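Racemase (Pseudovibrio sp. JE062, PDB 3MKC) is a member of the mandelate racemase/muconate lactonizing enzyme family in the enolase superfamily, with an N-terminal capping domain and a TIM-barrel domain. Local coordinates at residues T188-A192 and L225-I229; Y214-W219 and T240-D244. All coordinates share one frame; numbering follows the deposited sequence.

Interaction 1 (T188-A192 and L225-I229)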
# COMPACT_ATOMS: atom_id res chain seq x y z
N THR A 188 -22.95 16.60 6.81
CA THR A 188 -23.03 15.47 5.90
C THR A 188 -23.72 15.87 4.59
O THR A 188 -23.37 15.36 3.52
CB THR A 188 -23.78 14.28 6.53
OG1 THR A 188 -25.14 14.66 6.80
CG2 THR A 188 -23.11 13.87 7.82
N LYS A 189 -24.67 16.79 4.67
CA LYS A 189 -25.34 17.23 3.45
C LYS A 189 -24.38 17.98 2.54
O LYS A 189 -24.46 17.87 1.31
CB LYS A 189 -26.55 18.11 3.79
CG LYS A 189 -27.88 17.40 3.53
CD LYS A 189 -27.93 16.95 2.07
CE LYS A 189 -28.94 15.84 1.81
NZ LYS A 189 -28.82 15.36 0.40
N GLU A 190 -23.46 18.73 3.14
CA GLU A 190 -22.48 19.48 2.36
C GLU A 190 -21.50 18.51 1.70
O GLU A 190 -21.05 18.74 0.58
CB GLU A 190 -21.72 20.45 3.27
CG GLU A 190 -22.59 21.57 3.84
CD GLU A 190 -21.82 22.50 4.76
OE1 GLU A 190 -21.30 22.02 5.79
OE2 GLU A 190 -21.72 23.70 4.44
N VAL A 191 -21.17 17.44 2.41
CA VAL A 191 -20.26 16.43 1.87
C VAL A 191 -20.91 15.80 0.66
O VAL A 191 -20.25 15.53 -0.35
CB VAL A 191 -19.94 15.34 2.92
CG1 VAL A 191 -19.12 14.22 2.27
CG2 VAL A 191 -19.16 15.95 4.08
N ALA A 192 -22.22 15.56 0.75
CA ALA A 192 -22.95 14.96 -0.37
C ALA A 192 -22.88 15.91 -1.56
O ALA A 192 -22.67 15.49 -2.70
CB ALA A 192 -24.39 14.72 0.02
N LEU A 225 -25.89 9.26 4.52
CA LEU A 225 -25.07 9.96 3.53
C LEU A 225 -24.82 9.09 2.31
O LEU A 225 -25.07 9.50 1.18
CB LEU A 225 -23.74 10.38 4.15
CG LEU A 225 -22.64 10.88 3.21
CD1 LEU A 225 -23.13 12.08 2.41
CD2 LEU A 225 -21.41 11.23 4.02
N LEU A 226 -24.32 7.87 2.53
CA LEU A 226 -24.03 6.99 1.41
C LEU A 226 -25.28 6.62 0.62
O LEU A 226 -25.23 6.50 -0.61
CB LEU A 226 -23.32 5.72 1.90
CG LEU A 226 -21.95 5.96 2.55
CD1 LEU A 226 -21.32 4.62 2.88
CD2 LEU A 226 -21.04 6.75 1.59
N ASN A 227 -26.40 6.46 1.30
CA ASN A 227 -27.63 6.12 0.59
C ASN A 227 -28.11 7.26 -0.30
O ASN A 227 -28.68 7.02 -1.36
CB ASN A 227 -28.73 5.70 1.57
CG ASN A 227 -28.51 4.31 2.12
OD1 ASN A 227 -27.89 3.47 1.47
ND2 ASN A 227 -29.03 4.05 3.32
N SER A 228 -27.87 8.50 0.12
CA SER A 228 -28.32 9.65 -0.66
C SER A 228 -27.49 9.94 -1.91
O SER A 228 -27.91 10.72 -2.77
CB SER A 228 -28.37 10.90 0.22
OG SER A 228 -27.07 11.37 0.51
N ILE A 229 -26.31 9.34 -2.01
CA ILE A 229 -25.46 9.57 -3.18
C ILE A 229 -25.27 8.30 -4.00
O ILE A 229 -24.27 8.15 -4.70
CB ILE A 229 -24.09 10.13 -2.78
CG1 ILE A 229 -23.36 9.15 -1.86
CG2 ILE A 229 -24.27 11.49 -2.09
CD1 ILE A 229 -21.97 9.60 -1.48
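Leu225 reaches across from helix 219-228 and sets its two methyls against different residues of helix 188-202. Its CD1 lies 3.8 Å from Ala192 CB, and CD2 meets Val191 CG1 at 4.2 Å, the two branched side chains crossing at about a right angle. A chi1 of 168° swings Leu225 CG opposite the backbone N and carries the methyls toward the first turn of helix 188-202. One turn further on, Ile229 CG2 packs 3.9 Å from Ala192 CB; both Leu225 and Ile229 thus touch the small alanine, with Ala192 CA and Ile229 CA 6.6 Å apart.

Among the polar groups, Thr188 O has Leu225 CD1 at 3.5 Å, while this carbonyl accepts the helical bond from Ala192 N. Ser228 OG turns back on its own helix and donates to Leu225 O at 2.8 Å, tilted 23° from the carbonyl plane. On the solvent side, Lys189 NZ comes within 4.4 Å of Ser228 OG.

These are neighbouring outer helices of the TIM barrel, following strands 175-179 and 207-211. Just beyond, Arg196 gives Ser228 O a weak hydrogen bond; between the segments, with Thr188 O and Ser228 OG engaged in their own helices, the contact rests mainly on aliphatic packing.

Interaction 2 (Y214-W219 and T240-D244)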
# COMPACT_ATOMS: atom_id res chain seq x y z
N TYR A 214 -11.91 9.13 8.15
CA TYR A 214 -12.37 8.87 9.50
C TYR A 214 -13.07 10.04 10.19
O TYR A 214 -12.89 10.26 11.38
CB TYR A 214 -11.16 8.44 10.34
CG TYR A 214 -10.39 7.29 9.72
CD1 TYR A 214 -10.92 6.00 9.72
CD2 TYR A 214 -9.16 7.50 9.10
CE1 TYR A 214 -10.25 4.95 9.12
CE2 TYR A 214 -8.47 6.45 8.49
CZ TYR A 214 -9.03 5.18 8.50
OH TYR A 214 -8.39 4.13 7.89
N ARG A 215 -13.90 10.77 9.45
CA ARG A 215 -14.60 11.90 10.06
C ARG A 215 -15.89 11.51 10.76
O ARG A 215 -16.49 12.33 11.44
CB ARG A 215 -14.89 12.97 9.00
CG ARG A 215 -15.88 12.54 7.94
CD ARG A 215 -15.99 13.56 6.79
NE ARG A 215 -16.55 14.85 7.18
CZ ARG A 215 -15.82 15.92 7.52
NH1 ARG A 215 -14.50 15.85 7.53
NH2 ARG A 215 -16.42 17.06 7.83
N PHE A 216 -16.31 10.25 10.63
CA PHE A 216 -17.56 9.78 11.25
C PHE A 216 -17.39 8.73 12.35
O PHE A 216 -16.37 8.05 12.41
CB PHE A 216 -18.49 9.21 10.18
CG PHE A 216 -18.87 10.19 9.12
CD1 PHE A 216 -19.60 11.34 9.44
CD2 PHE A 216 -18.53 9.97 7.79
CE1 PHE A 216 -19.98 12.24 8.44
CE2 PHE A 216 -18.90 10.86 6.79
CZ PHE A 216 -19.64 12.01 7.12
N THR A 217 -18.40 8.60 13.21
CA THR A 217 -18.37 7.62 14.30
C THR A 217 -19.70 6.88 14.44
O THR A 217 -19.76 5.83 15.08
CB THR A 217 -18.05 8.29 15.66
OG1 THR A 217 -19.04 9.29 15.94
CG2 THR A 217 -16.68 8.94 15.63
N ASP A 218 -20.75 7.44 13.85
CA ASP A 218 -22.09 6.85 13.91
C ASP A 218 -22.45 6.22 12.56
O ASP A 218 -22.62 6.93 11.58
CB ASP A 218 -23.11 7.93 14.29
CG ASP A 218 -24.54 7.43 14.28
OD1 ASP A 218 -24.74 6.21 14.47
OD2 ASP A 218 -25.46 8.25 14.11
N TRP A 219 -22.56 4.89 12.52
CA TRP A 219 -22.88 4.21 11.26
C TRP A 219 -24.18 4.66 10.62
O TRP A 219 -24.31 4.65 9.40
CB TRP A 219 -22.94 2.69 11.46
CG TRP A 219 -24.14 2.22 12.21
CD1 TRP A 219 -24.24 2.01 13.56
CD2 TRP A 219 -25.42 1.88 11.66
NE1 TRP A 219 -25.50 1.56 13.88
CE2 TRP A 219 -26.25 1.48 12.73
CE3 TRP A 219 -25.95 1.89 10.36
CZ2 TRP A 219 -27.58 1.08 12.55
CZ3 TRP A 219 -27.28 1.49 10.18
CH2 TRP A 219 -28.07 1.09 11.27
N THR A 240 -14.77 5.42 6.49
CA THR A 240 -16.04 6.02 6.88
C THR A 240 -16.13 6.06 8.40
O THR A 240 -16.35 7.11 8.99
CB THR A 240 -17.22 5.20 6.34
OG1 THR A 240 -17.06 3.83 6.72
CG2 THR A 240 -17.28 5.29 4.82
N LEU A 241 -15.94 4.90 9.03
CA LEU A 241 -16.02 4.82 10.48
C LEU A 241 -14.65 4.61 11.09
O LEU A 241 -13.67 4.41 10.37
CB LEU A 241 -16.96 3.68 10.88
CG LEU A 241 -18.42 3.92 10.49
CD1 LEU A 241 -19.25 2.67 10.72
CD2 LEU A 241 -18.95 5.09 11.29
N GLN A 242 -14.58 4.66 12.41
CA GLN A 242 -13.31 4.47 13.09
C GLN A 242 -12.78 3.09 12.77
O GLN A 242 -13.52 2.13 12.61
CB GLN A 242 -13.48 4.68 14.59
CG GLN A 242 -13.99 6.09 14.93
CD GLN A 242 -13.23 7.18 14.19
OE1 GLN A 242 -13.78 7.86 13.32
NE2 GLN A 242 -11.96 7.35 14.52
N HIS A 243 -11.46 3.02 12.66
CA HIS A 243 -10.79 1.79 12.28
C HIS A 243 -10.99 0.59 13.20
O HIS A 243 -10.85 -0.55 12.77
CB HIS A 243 -9.30 2.10 12.08
CG HIS A 243 -8.57 1.07 11.27
ND1 HIS A 243 -8.08 -0.09 11.82
CD2 HIS A 243 -8.23 1.05 9.96
CE1 HIS A 243 -7.46 -0.79 10.88
NE2 HIS A 243 -7.53 -0.11 9.74
N ASP A 244 -11.32 0.82 14.47
CA ASP A 244 -11.54 -0.28 15.41
C ASP A 244 -13.00 -0.74 15.40
O ASP A 244 -13.32 -1.82 15.90
CB ASP A 244 -11.22 0.13 16.86
CG ASP A 244 -9.74 0.39 17.09
OD1 ASP A 244 -8.92 -0.49 16.78
OD2 ASP A 244 -9.41 1.49 17.60
O HOH W 1 -16.96 4.46 14.43
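Tyr214 lays the edge of its ring against the chain at Leu241: CD1 is 3.2 Å from Leu241 O, which sits near the ring plane. Further out, the phenol runs alongside the His243 side chain, both pointing the same way, with Tyr214 OH 3.7 Å from His243 CD2 at the imidazole edge. The hydroxyl is anchored beyond this pair by a hydrogen bond to Glu264, and the imidazole meets Trp275 edge-to-face.

Arg215 turns from the second loop, and its guanidinium reaches the carbonyl of Ala184. Its CG lies over one face of the Phe216 ring, 3.6 Å above the plane and over the centre. Phe216 itself brings CB to 3.2 Å from Thr240 O, a carbonyl that lies at the ring edge, near its plane. CG beside the backbone N (chi1 -60°) directs the ring toward helix 219-228, where it touches Val222 and Leu225.

Both segments lie in loops at the C-terminal ends of parallel strands, 207-211 and 236-238, each leading into the next helix of the TIM barrel, the first running into its helix at Trp219; in the enolase superfamily this end of the barrel carries the active site.

Thr217 places CG2 beside the Gln242 side chain, 4.0 Å from its CG. A water bridges the backbones here, donating to Thr217 O and accepting from Gln242 N at 3.1 Å. Asp218 is the N-cap of helix 219-228, its OD1 accepting a weak hydrogen bond from Tyr220 N. Leu241 packs against the chain here: CD2 lies 3.7 Å from Thr217 C, and CD1 meets Trp219 CB at 3.8 Å.

How the interactions relate
Helix 219-228 is common to both contacts: interaction 2 involves its first residue, Trp219, and interaction 1 its last turn. The centres are 15 Å apart, yet the two touch through the Phe216 ring, whose CE1 meets Thr188 CG2 at 3.6 Å and whose CZ meets Leu225 CD2 at 3.7 Å. Each contact is partly buried; in interaction 1 the buried residues are aliphatic, in interaction 2 they include Phe216, Thr240 and Leu241. Interaction 1, on the outer layer of the barrel, joins two helices and buries 220 Å², mostly through aliphatic side chains. Interaction 2, between loops at the strand ends, buries 447 Å² and mixes aromatic edges, backbone carbonyls and a bridging water.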